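Local coordinates for malonyl CoA:acyl carrier protein malonyltransferase (Streptomyces coelicolor, PDB 1NM2) that probably transfers the malonyl group from malonyl-CoA to the holo acyl carrier protein in fatty acid biosynthesis, at residues 55-58 against 59-63; 143-146 against 147-150; 172-175 against 176-179; 198-201 against 202-205; 261-264 against 265-268. All coordinates share one frame; numbering follows the deposited sequence.

The contacts follow one another along a chain with an alpha/beta hydrolase-like core. Contacts 1, 2 and 3 are N-terminal helix turns with side-chain caps, contact 4 is a loop, and contact 5 is the last turns of a helix. Contact 4 is closest to the chemistry: His202 bonds Ser98, and bound acetate mimics a malonyl group. Contact 1 reaches the same pocket through Gln61, whose side chain is about 4 Å from the acetate, and touches contact 4 where Thr57 OG1 lies 3.9 Å from Phe201 CZ. Contact 3 packs on contact 4, with Ala172 CB 3.6 Å from Thr203 CG2. Contacts 2 and 5 lie apart, each with nearest atoms about 11 to 12 Å from contact 4.

Contact 1: residues 55-58 against 59-63; sequences RDTS and VAQPL
Asp56 and Thr57 meet Val59, Ala60 and Gln61 in a buried N-cap and first helical turn, at the start of helix 57-75. Asp56 is the N-cap. Its OD1 accepts from Ser58 N at 2.9 Å, on the anti side and 30° out of the carboxylate plane. CG is anti to the backbone N (chi1 -179°), which brings OD1 to Ser58 N. The carboxylate also lies across Val59 at about a right angle, with OD2 of Asp56 3.6 Å from CG2 of Val59. The carbonyl of Asp56 is gripped twice. Ala60 N bonds Asp56 O at 2.7 Å, almost straight at 174°, and Val59 N reaches Asp56 O at 2.8 Å from above the carbonyl plane. An alanine in place of Asp56 would take away the carboxylate, and Ser58 N would probably lose its capping acceptor. One turn on, Thr57 and Gln61 lie side by side. Gln61 NE2 makes a weak bond of 3.3 Å to Thr57 OG1. Pro62 has no N-H to give, and its CD sits 3.2 Å from Ser58 O; the helix is kinked here, and Ser58 O is bonded instead by Arg121. Gln61 OE1 is held by Arg123 and NE2 more weakly by Thr57 OG1, which together are likely to limit how the amide turns beside the acetate pocket. The acidic cap, facing the positive end of the helix dipole, would be expected to stay ionised.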
loop_
_atom_site.group_PDB
_atom_site.type_symbol
_atom_site.label_atom_id
_atom_site.label_comp_id
_atom_site.label_asym_id
_atom_site.label_seq_id
_atom_site.Cartn_x
_atom_site.Cartn_y
_atom_site.Cartn_z
ATOM N N ARG A 55 14.247 2.391 4.361
ATOM C CA ARG A 55 14.030 2.572 2.933
ATOM C C ARG A 55 14.222 1.193 2.312
ATOM O O ARG A 55 13.813 0.938 1.183
ATOM C CB ARG A 55 15.039 3.568 2.366
ATOM C CG ARG A 55 14.902 3.839 0.873
ATOM C CD ARG A 55 15.590 5.150 0.536
ATOM N NE ARG A 55 15.846 5.320 -0.887
ATOM C CZ ARG A 55 16.291 6.452 -1.425
ATOM N NH1 ARG A 55 16.524 7.504 -0.652
ATOM N NH2 ARG A 55 16.505 6.531 -2.731
ATOM N N ASP A 56 14.855 0.313 3.081
ATOM C CA ASP A 56 15.106 -1.071 2.686
ATOM C C ASP A 56 13.737 -1.678 2.367
ATOM O O ASP A 56 12.918 -1.881 3.258
ATOM C CB ASP A 56 15.749 -1.811 3.862
ATOM C CG ASP A 56 16.084 -3.256 3.548
ATOM O OD1 ASP A 56 15.447 -3.857 2.658
ATOM O OD2 ASP A 56 16.983 -3.801 4.220
ATOM N N THR A 57 13.486 -1.969 1.097
ATOM C CA THR A 57 12.199 -2.525 0.709
ATOM C C THR A 57 11.829 -3.823 1.442
ATOM O O THR A 57 10.652 -4.087 1.676
ATOM C CB THR A 57 12.135 -2.747 -0.830
ATOM O OG1 THR A 57 10.858 -3.291 -1.185
ATOM C CG2 THR A 57 13.234 -3.688 -1.284
ATOM N N SER A 58 12.820 -4.627 1.818
ATOM C CA SER A 58 12.531 -5.876 2.521
ATOM C C SER A 58 12.094 -5.585 3.960
ATOM O O SER A 58 11.442 -6.410 4.610
ATOM C CB SER A 58 13.756 -6.800 2.510
ATOM O OG SER A 58 14.861 -6.218 3.181
ATOM N N VAL A 59 12.448 -4.401 4.445
ATOM C CA VAL A 59 12.090 -3.969 5.792
ATOM C C VAL A 59 10.795 -3.153 5.767
ATOM O O VAL A 59 9.880 -3.396 6.554
ATOM C CB VAL A 59 13.212 -3.089 6.420
ATOM C CG1 VAL A 59 12.713 -2.437 7.712
ATOM C CG2 VAL A 59 14.442 -3.938 6.720
ATOM N N ALA A 60 10.721 -2.195 4.848
ATOM C CA ALA A 60 9.556 -1.326 4.746
ATOM C C ALA A 60 8.216 -2.044 4.603
ATOM O O ALA A 60 7.243 -1.675 5.260
ATOM C CB ALA A 60 9.737 -0.342 3.588
ATOM N N GLN A 61 8.156 -3.063 3.753
ATOM C CA GLN A 61 6.890 -3.761 3.557
ATOM C C GLN A 61 6.317 -4.395 4.828
ATOM O O GLN A 61 5.186 -4.090 5.209
ATOM C CB GLN A 61 7.025 -4.769 2.402
ATOM C CG GLN A 61 7.274 -4.045 1.077
ATOM C CD GLN A 61 7.073 -4.905 -0.149
ATOM O OE1 GLN A 61 6.260 -5.825 -0.149
ATOM N NE2 GLN A 61 7.793 -4.583 -1.218
ATOM N N PRO A 62 7.076 -5.274 5.510
ATOM C CA PRO A 62 6.504 -5.860 6.732
ATOM C C PRO A 62 6.246 -4.826 7.836
ATOM O O PRO A 62 5.301 -4.957 8.608
ATOM C CB PRO A 62 7.542 -6.908 7.144
ATOM C CG PRO A 62 8.825 -6.394 6.546
ATOM C CD PRO A 62 8.365 -5.903 5.181
ATOM N N LEU A 63 7.093 -3.806 7.916
ATOM C CA LEU A 63 6.921 -2.761 8.919
ATOM C C LEU A 63 5.595 -2.028 8.709
ATOM O O LEU A 63 4.867 -1.758 9.663
ATOM C CB LEU A 63 8.080 -1.763 8.851
ATOM C CG LEU A 63 8.019 -0.553 9.792
ATOM C CD1 LEU A 63 7.912 -1.010 11.248
ATOM C CD2 LEU A 63 9.287 0.285 9.600
#

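Contact 2: residues 143-146 against 147-150; sequences GGDP and EVSV
Asp145 and Pro146 meet Val148, Ser149 and Val150 where strand 136-143 gives way to helix 146-155. This is a surface N-cap. The backbone bonds come first. Ser149 N donates to Asp145 O at 2.8 Å, and Val150 N to Pro146 O at 3.0 Å, which closes the first turns. The capping bond runs from Val148 N to Asp145 OD1 at 3.0 Å, fairly straight at 163°. OD1 uses its anti lone pair, away from the other oxygen. CG anti to the backbone N (chi1 172°) carries OD1 to the N-H of Val148. Van der Waals contact joins the same two side chains: Val148 crosses Asp145 at about a right angle, and its methyl CG2 lies 3.4 Å from Asp145 OD1. Apolar contact is made by Pro146 and Val150, which both touch Ile169 of strand 168-172. Two waters supply a further kind of contact. One bridges Gly143 O and Ser149 OG, 2.6 Å from that hydroxyl. The other accepts from Asp145 N at 2.7 Å and also bonds Ser149 OG. The Ser149 hydroxyl therefore links Gly143 O and Asp145 N to the helix through two waters, so solvent completes the join between strand end and helix.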
loop_
_atom_site.group_PDB
_atom_site.type_symbol
_atom_site.label_atom_id
_atom_site.label_comp_id
_atom_site.label_asym_id
_atom_site.label_seq_id
_atom_site.Cartn_x
_atom_site.Cartn_y
_atom_site.Cartn_z
ATOM N N GLY A 143 2.340 17.281 -12.967
ATOM C CA GLY A 143 1.690 18.130 -13.947
ATOM C C GLY A 143 1.338 17.329 -15.186
ATOM O O GLY A 143 1.637 16.138 -15.264
ATOM N N GLY A 144 0.702 17.981 -16.156
ATOM C CA GLY A 144 0.335 17.311 -17.387
ATOM C C GLY A 144 -1.024 16.645 -17.335
ATOM O O GLY A 144 -1.740 16.720 -16.333
ATOM N N ASP A 145 -1.383 15.993 -18.433
ATOM C CA ASP A 145 -2.656 15.288 -18.534
ATOM C C ASP A 145 -2.346 13.801 -18.386
ATOM O O ASP A 145 -1.420 13.291 -19.009
ATOM C CB ASP A 145 -3.308 15.580 -19.891
ATOM C CG ASP A 145 -4.544 14.734 -20.142
ATOM O OD1 ASP A 145 -4.438 13.714 -20.858
ATOM O OD2 ASP A 145 -5.623 15.085 -19.620
ATOM N N PRO A 146 -3.120 13.089 -17.553
ATOM C CA PRO A 146 -2.902 11.656 -17.332
ATOM C C PRO A 146 -2.894 10.745 -18.564
ATOM O O PRO A 146 -2.028 9.877 -18.681
ATOM C CB PRO A 146 -3.993 11.288 -16.322
ATOM C CG PRO A 146 -5.062 12.312 -16.574
ATOM C CD PRO A 146 -4.267 13.574 -16.764
ATOM N N GLU A 147 -3.838 10.932 -19.481
ATOM C CA GLU A 147 -3.883 10.087 -20.672
ATOM C C GLU A 147 -2.747 10.395 -21.655
ATOM O O GLU A 147 -2.146 9.477 -22.229
ATOM C CB GLU A 147 -5.236 10.218 -21.368
ATOM C CG GLU A 147 -6.420 9.704 -20.546
ATOM C CD GLU A 147 -6.225 8.280 -20.043
ATOM O OE1 GLU A 147 -5.525 7.491 -20.711
ATOM O OE2 GLU A 147 -6.786 7.940 -18.981
ATOM N N VAL A 148 -2.453 11.678 -21.848
ATOM C CA VAL A 148 -1.367 12.082 -22.739
ATOM C C VAL A 148 -0.041 11.614 -22.129
ATOM O O VAL A 148 0.856 11.154 -22.835
ATOM C CB VAL A 148 -1.326 13.619 -22.913
ATOM C CG1 VAL A 148 -0.077 14.031 -23.683
ATOM C CG2 VAL A 148 -2.584 14.092 -23.642
ATOM N N SER A 149 0.069 11.732 -20.811
ATOM C CA SER A 149 1.280 11.316 -20.114
ATOM C C SER A 149 1.503 9.821 -20.239
ATOM O O SER A 149 2.624 9.374 -20.468
ATOM C CB SER A 149 1.206 11.700 -18.635
ATOM O OG SER A 149 1.539 13.060 -18.459
ATOM N N VAL A 150 0.436 9.049 -20.080
ATOM C CA VAL A 150 0.528 7.600 -20.195
ATOM C C VAL A 150 0.954 7.226 -21.615
ATOM O O VAL A 150 1.864 6.418 -21.808
ATOM C CB VAL A 150 -0.827 6.934 -19.868
ATOM C CG1 VAL A 150 -0.805 5.457 -20.264
ATOM C CG2 VAL A 150 -1.110 7.076 -18.377
HETATM O O HOH W 1 1.012 13.806 -15.984
HETATM O O HOH W 2 0.510 15.264 -20.249
#

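Contact 3: residues 172-175 against 176-179; sequences AGTM and EQLA
Thr174 and Gln177 form a reciprocal capping box in which a glutamine amide, rather than a carboxylate, supplies the return bond. Gln177 OE1 accepts from Thr174 N at 3.0 Å. The bond is nearly straight at 166°, with the donor tilted 31° from the amide plane. In the other direction Gln177 N donates to Thr174 OG1 at 3.2 Å, although the place of that hydroxyl is less sure. The Gln177 chain is extended beyond CG, and CG is anti to the carbonyl carbon (chi1 -55°). This carries the amide back past the helix start. Gly173 lies beside the amide: a CB there would clash with Gln177 OE1. The backbone adds two bonds of helix 175-183, Leu178 N to Thr174 O and Ala179 N to Met175 O, both 2.9 Å. Farther along the turn, Met175 SD touches Leu178 CD1 at 4.1 Å, and Leu178 packs on Ser139 of strand 136-143. A water bonds Thr174 OG1 at 2.8 Å and donates to Glu176 OE1. A leucine in place of Gln177 would probably leave Thr174 N without its acceptor and the turn from strand 168-172 less firmly fixed. The box lies at the junction of strand 168-172 and helix 175-183, with Ala172 and Gly173 bonded to neighbouring strand residues Thr159 and Gly137. Because the amide is neutral, the cap satisfies one backbone N-H without adding a charge; the second N-H appears to be met by the threonine hydroxyl.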
loop_
_atom_site.group_PDB
_atom_site.type_symbol
_atom_site.label_atom_id
_atom_site.label_comp_id
_atom_site.label_asym_id
_atom_site.label_seq_id
_atom_site.Cartn_x
_atom_site.Cartn_y
_atom_site.Cartn_z
ATOM N N ALA A 172 7.443 3.741 -14.630
ATOM C CA ALA A 172 8.431 2.773 -14.185
ATOM C C ALA A 172 9.036 2.032 -15.370
ATOM O O ALA A 172 8.356 1.746 -16.356
ATOM C CB ALA A 172 7.796 1.779 -13.218
ATOM N N GLY A 173 10.320 1.725 -15.260
ATOM C CA GLY A 173 11.015 1.016 -16.317
ATOM C C GLY A 173 12.500 1.019 -16.017
ATOM O O GLY A 173 12.897 1.152 -14.852
ATOM N N THR A 174 13.323 0.872 -17.053
ATOM C CA THR A 174 14.767 0.867 -16.867
ATOM C C THR A 174 15.251 2.287 -16.602
ATOM O O THR A 174 14.563 3.258 -16.921
ATOM C CB THR A 174 15.507 0.317 -18.116
ATOM O OG1 THR A 174 15.308 1.201 -19.226
ATOM C CG2 THR A 174 14.985 -1.064 -18.483
ATOM N N MET A 175 16.434 2.407 -16.012
ATOM C CA MET A 175 16.989 3.719 -15.725
ATOM C C MET A 175 17.220 4.509 -17.016
ATOM O O MET A 175 17.079 5.726 -17.029
ATOM C CB MET A 175 18.294 3.581 -14.931
ATOM C CG MET A 175 18.083 3.029 -13.523
ATOM S SD MET A 175 16.878 4.001 -12.571
ATOM C CE MET A 175 17.951 5.269 -11.884
ATOM N N GLU A 176 17.561 3.821 -18.103
ATOM C CA GLU A 176 17.776 4.500 -19.382
ATOM C C GLU A 176 16.473 5.134 -19.866
ATOM O O GLU A 176 16.456 6.282 -20.309
ATOM C CB GLU A 176 18.271 3.524 -20.449
ATOM C CG GLU A 176 19.610 2.880 -20.160
ATOM C CD GLU A 176 20.147 2.120 -21.358
ATOM O OE1 GLU A 176 19.389 1.313 -21.940
ATOM O OE2 GLU A 176 21.325 2.330 -21.717
ATOM N N GLN A 177 15.384 4.378 -19.783
ATOM C CA GLN A 177 14.083 4.875 -20.208
ATOM C C GLN A 177 13.629 6.016 -19.304
ATOM O O GLN A 177 13.116 7.031 -19.781
ATOM C CB GLN A 177 13.050 3.740 -20.187
ATOM C CG GLN A 177 13.460 2.530 -21.018
ATOM C CD GLN A 177 12.536 1.329 -20.843
ATOM O OE1 GLN A 177 12.084 1.024 -19.736
ATOM N NE2 GLN A 177 12.276 0.627 -21.937
ATOM N N LEU A 178 13.815 5.854 -17.999
ATOM C CA LEU A 178 13.411 6.893 -17.060
ATOM C C LEU A 178 14.178 8.181 -17.346
ATOM O O LEU A 178 13.643 9.285 -17.197
ATOM C CB LEU A 178 13.649 6.427 -15.613
ATOM C CG LEU A 178 12.593 5.424 -15.116
ATOM C CD1 LEU A 178 13.054 4.713 -13.837
ATOM C CD2 LEU A 178 11.291 6.168 -14.886
ATOM N N ALA A 179 15.432 8.037 -17.762
ATOM C CA ALA A 179 16.263 9.193 -18.088
ATOM C C ALA A 179 15.757 9.814 -19.392
ATOM O O ALA A 179 15.720 11.035 -19.537
ATOM C CB ALA A 179 17.719 8.768 -18.233
HETATM O O HOH W 3 16.567 0.179 -21.503
#

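Contact 4: residues 198-201 against 202-205; sequences AGAF and HTRH. With ACY (acetic acid), chain D.
The loop Ala200-Phe201-His202-Thr203 carries His202, probably the active-site histidine of this acyltransferase. It lies next to Ser98 of a GxSxG sequence consistent with the nucleophile elbow of the alpha/beta hydrolase-like core, and bound acetate marks the site. His202 NE2 is hydrogen-bonded to Ser98 OG, consistent with a catalytic Ser-His pair. At the other ring nitrogen, ND1 bonds the backbone O of Asn254, which orients the ring. NE2 of His202 also makes a weak bond of 3.2 Å to acetate OXT, and the acetate CH3 lies at the ring edge, in its plane. The acetate is bonded further to Ser98 and Arg123. Phe201 lines the same pocket: its CD1 comes 3.7 Å from acetate O. One face of its ring receives Gly199 O, 3.8 Å above the plane and offset toward the rim. Ala200 is the centre of an inverse gamma turn, closed by a weak bond from Phe201 N to Gly199 O.

Thr203 braces the loop. Its OG1 sits between the backbone N and the carbonyl carbon (chi1 73°), where it donates to Ala200 O and accepts from His205 N. The bond from His205 N to Thr203 OG1, at 3.1 Å, closes an ST turn. OG1 also lies at the edge of the His205 ring, in plane, where ND1 makes only a weak bond. Ala200 CB is 3.9 Å from that same His205 ND1. Ala200 and Thr203 both pack on Ala172. Across the loop, Thr203 OG1 donates to Ala200 O at 2.7 Å, tilted 25° from the carbonyl plane.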
loop_
_atom_site.group_PDB
_atom_site.type_symbol
_atom_site.label_atom_id
_atom_site.label_comp_id
_atom_site.label_asym_id
_atom_site.label_seq_id
_atom_site.Cartn_x
_atom_site.Cartn_y
_atom_site.Cartn_z
ATOM N N ALA A 198 13.835 0.577 -4.965
ATOM C CA ALA A 198 14.893 -0.245 -5.534
ATOM C C ALA A 198 14.739 -0.544 -7.021
ATOM O O ALA A 198 15.732 -0.775 -7.716
ATOM C CB ALA A 198 14.996 -1.564 -4.750
ATOM N N GLY A 199 13.507 -0.568 -7.518
ATOM C CA GLY A 199 13.333 -0.870 -8.926
ATOM C C GLY A 199 11.968 -0.562 -9.509
ATOM O O GLY A 199 11.164 0.152 -8.912
ATOM N N ALA A 200 11.722 -1.106 -10.697
ATOM C CA ALA A 200 10.465 -0.899 -11.394
ATOM C C ALA A 200 9.373 -1.812 -10.849
ATOM O O ALA A 200 8.972 -2.774 -11.504
ATOM C CB ALA A 200 10.658 -1.143 -12.892
ATOM N N PHE A 201 8.900 -1.513 -9.642
ATOM C CA PHE A 201 7.839 -2.308 -9.036
ATOM C C PHE A 201 6.605 -2.124 -9.904
ATOM O O PHE A 201 6.484 -1.120 -10.605
ATOM C CB PHE A 201 7.544 -1.812 -7.617
ATOM C CG PHE A 201 8.720 -1.894 -6.685
ATOM C CD1 PHE A 201 8.829 -1.019 -5.609
ATOM C CD2 PHE A 201 9.710 -2.856 -6.866
ATOM C CE1 PHE A 201 9.909 -1.098 -4.725
ATOM C CE2 PHE A 201 10.790 -2.944 -5.990
ATOM C CZ PHE A 201 10.889 -2.061 -4.916
ATOM N N HIS A 202 5.707 -3.103 -9.865
ATOM C CA HIS A 202 4.471 -3.070 -10.630
ATOM C C HIS A 202 4.642 -3.045 -12.144
ATOM O O HIS A 202 3.872 -2.403 -12.860
ATOM C CB HIS A 202 3.610 -1.907 -10.143
ATOM C CG HIS A 202 3.239 -2.026 -8.698
ATOM N ND1 HIS A 202 2.382 -2.999 -8.234
ATOM C CD2 HIS A 202 3.703 -1.379 -7.602
ATOM C CE1 HIS A 202 2.338 -2.952 -6.913
ATOM N NE2 HIS A 202 3.132 -1.978 -6.505
ATOM N N THR A 203 5.653 -3.773 -12.614
ATOM C CA THR A 203 5.949 -3.916 -14.039
ATOM C C THR A 203 6.448 -5.348 -14.234
ATOM O O THR A 203 6.694 -6.072 -13.258
ATOM C CB THR A 203 7.074 -2.967 -14.517
ATOM O OG1 THR A 203 8.334 -3.438 -14.019
ATOM C CG2 THR A 203 6.825 -1.548 -14.038
ATOM N N ARG A 204 6.602 -5.750 -15.492
ATOM C CA ARG A 204 7.070 -7.091 -15.823
ATOM C C ARG A 204 8.449 -7.360 -15.230
ATOM O O ARG A 204 8.887 -8.512 -15.143
ATOM C CB ARG A 204 7.143 -7.269 -17.342
ATOM C CG ARG A 204 8.229 -6.433 -18.005
ATOM C CD ARG A 204 8.457 -6.864 -19.449
ATOM N NE ARG A 204 9.615 -6.195 -20.037
ATOM C CZ ARG A 204 9.699 -4.883 -20.231
ATOM N NH1 ARG A 204 8.688 -4.093 -19.887
ATOM N NH2 ARG A 204 10.797 -4.357 -20.763
ATOM N N HIS A 205 9.149 -6.299 -14.843
ATOM C CA HIS A 205 10.465 -6.481 -14.253
ATOM C C HIS A 205 10.368 -7.220 -12.920
ATOM O O HIS A 205 11.375 -7.679 -12.392
ATOM C CB HIS A 205 11.170 -5.130 -14.073
ATOM C CG HIS A 205 11.740 -4.580 -15.344
ATOM N ND1 HIS A 205 11.189 -3.503 -16.006
ATOM C CD2 HIS A 205 12.789 -4.988 -16.097
ATOM C CE1 HIS A 205 11.873 -3.275 -17.114
ATOM N NE2 HIS A 205 12.848 -4.162 -17.193
HETATM C C ACY D . 5.428 -1.531 -3.702
HETATM O O ACY D . 6.384 -1.320 -2.846
HETATM O OXT ACY D . 4.784 -2.619 -3.888
HETATM C CH3 ACY D . 5.078 -0.312 -4.539
#

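Contact 5: residues 261-264 against 265-268; sequences CMET and FKEL
Cys261, Met262, Glu263 and Thr264 each give their backbone O to the N-H four residues on, so Phe265, Lys266, Glu267 and Leu268 close the last turns of helix 258-267. The straightest of these bonds is Glu267 N to Glu263 O at 3.0 Å, 161°. On the outer side Glu263 and Lys266 lie side by side in a salt bridge, with Lys266 NZ 2.8 Å from Glu263 OE2. The amine comes from above the carboxylate plane, 40° out of it. Glu263 bends at chi2 (-62°), which folds its carboxylate back toward the extended lysine. On the inner side the Phe265 ring lies with one face over Cys261 O, 3.1 Å above the plane and offset toward the rim. Its CZ meets Cys261 CB and its CD1 meets Met262 CG, both at 4.3 Å. Thr264 lies alongside Leu268, with CG2 of Thr264 4.2 Å from CD1 of Leu268, while the Thr264 hydroxyl bonds Gly235 O. Another side of the helix than that of the salt bridge meets the parallel sheet: Phe265 rests on Val4 and Val6 of strand 3-7 and Ala95 of strand 93-96, and Leu268 touches Ala93.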
loop_
_atom_site.group_PDB
_atom_site.type_symbol
_atom_site.label_atom_id
_atom_site.label_comp_id
_atom_site.label_asym_id
_atom_site.label_seq_id
_atom_site.Cartn_x
_atom_site.Cartn_y
_atom_site.Cartn_z
ATOM N N CYS A 261 -9.948 2.292 -7.585
ATOM C CA CYS A 261 -10.374 1.900 -6.253
ATOM C C CYS A 261 -11.234 3.027 -5.672
ATOM O O CYS A 261 -12.275 2.771 -5.063
ATOM C CB CYS A 261 -9.159 1.627 -5.363
ATOM S SG CYS A 261 -8.266 0.110 -5.803
ATOM N N MET A 262 -10.807 4.271 -5.867
ATOM C CA MET A 262 -11.566 5.411 -5.358
ATOM C C MET A 262 -12.891 5.558 -6.099
ATOM O O MET A 262 -13.888 5.965 -5.505
ATOM C CB MET A 262 -10.748 6.713 -5.448
ATOM C CG MET A 262 -9.583 6.785 -4.435
ATOM S SD MET A 262 -8.833 8.427 -4.218
ATOM C CE MET A 262 -7.953 8.603 -5.778
ATOM N N GLU A 263 -12.902 5.229 -7.391
ATOM C CA GLU A 263 -14.132 5.294 -8.180
ATOM C C GLU A 263 -15.131 4.299 -7.585
ATOM O O GLU A 263 -16.326 4.567 -7.499
ATOM C CB GLU A 263 -13.865 4.922 -9.643
ATOM C CG GLU A 263 -13.106 5.968 -10.441
ATOM C CD GLU A 263 -13.861 7.282 -10.533
ATOM O OE1 GLU A 263 -15.076 7.247 -10.832
ATOM O OE2 GLU A 263 -13.240 8.345 -10.310
ATOM N N THR A 264 -14.625 3.140 -7.176
ATOM C CA THR A 264 -15.465 2.111 -6.579
ATOM C C THR A 264 -15.992 2.569 -5.215
ATOM O O THR A 264 -17.144 2.291 -4.864
ATOM C CB THR A 264 -14.680 0.791 -6.451
ATOM O OG1 THR A 264 -14.525 0.222 -7.758
ATOM C CG2 THR A 264 -15.402 -0.202 -5.550
ATOM N N PHE A 265 -15.166 3.279 -4.452
ATOM C CA PHE A 265 -15.609 3.777 -3.144
ATOM C C PHE A 265 -16.828 4.683 -3.399
ATOM O O PHE A 265 -17.798 4.673 -2.641
ATOM C CB PHE A 265 -14.496 4.593 -2.454
ATOM C CG PHE A 265 -13.246 3.806 -2.123
ATOM C CD1 PHE A 265 -12.056 4.476 -1.841
ATOM C CD2 PHE A 265 -13.245 2.413 -2.106
ATOM C CE1 PHE A 265 -10.883 3.771 -1.552
ATOM C CE2 PHE A 265 -12.075 1.701 -1.819
ATOM C CZ PHE A 265 -10.892 2.387 -1.543
ATOM N N LYS A 266 -16.765 5.464 -4.476
ATOM C CA LYS A 266 -17.861 6.357 -4.843
ATOM C C LYS A 266 -19.102 5.533 -5.153
ATOM O O LYS A 266 -20.194 5.813 -4.651
ATOM C CB LYS A 266 -17.504 7.176 -6.083
ATOM C CG LYS A 266 -16.284 8.077 -5.954
ATOM C CD LYS A 266 -16.120 8.890 -7.231
ATOM C CE LYS A 266 -14.781 9.595 -7.302
ATOM N NZ LYS A 266 -14.577 10.208 -8.648
ATOM N N GLU A 267 -18.930 4.521 -5.997
ATOM C CA GLU A 267 -20.028 3.646 -6.379
ATOM C C GLU A 267 -20.650 2.995 -5.147
ATOM O O GLU A 267 -21.828 2.650 -5.150
ATOM C CB GLU A 267 -19.531 2.566 -7.351
ATOM C CG GLU A 267 -19.034 3.114 -8.686
ATOM C CD GLU A 267 -18.558 2.025 -9.641
ATOM O OE1 GLU A 267 -17.554 1.344 -9.328
ATOM O OE2 GLU A 267 -19.189 1.849 -10.707
ATOM N N LEU A 268 -19.855 2.834 -4.092
ATOM C CA LEU A 268 -20.341 2.227 -2.856
ATOM C C LEU A 268 -20.969 3.277 -1.938
ATOM O O LEU A 268 -21.482 2.947 -0.870
ATOM C CB LEU A 268 -19.196 1.521 -2.114
ATOM C CG LEU A 268 -18.510 0.290 -2.723
ATOM C CD1 LEU A 268 -17.344 -0.124 -1.835
ATOM C CD2 LEU A 268 -19.500 -0.862 -2.858
#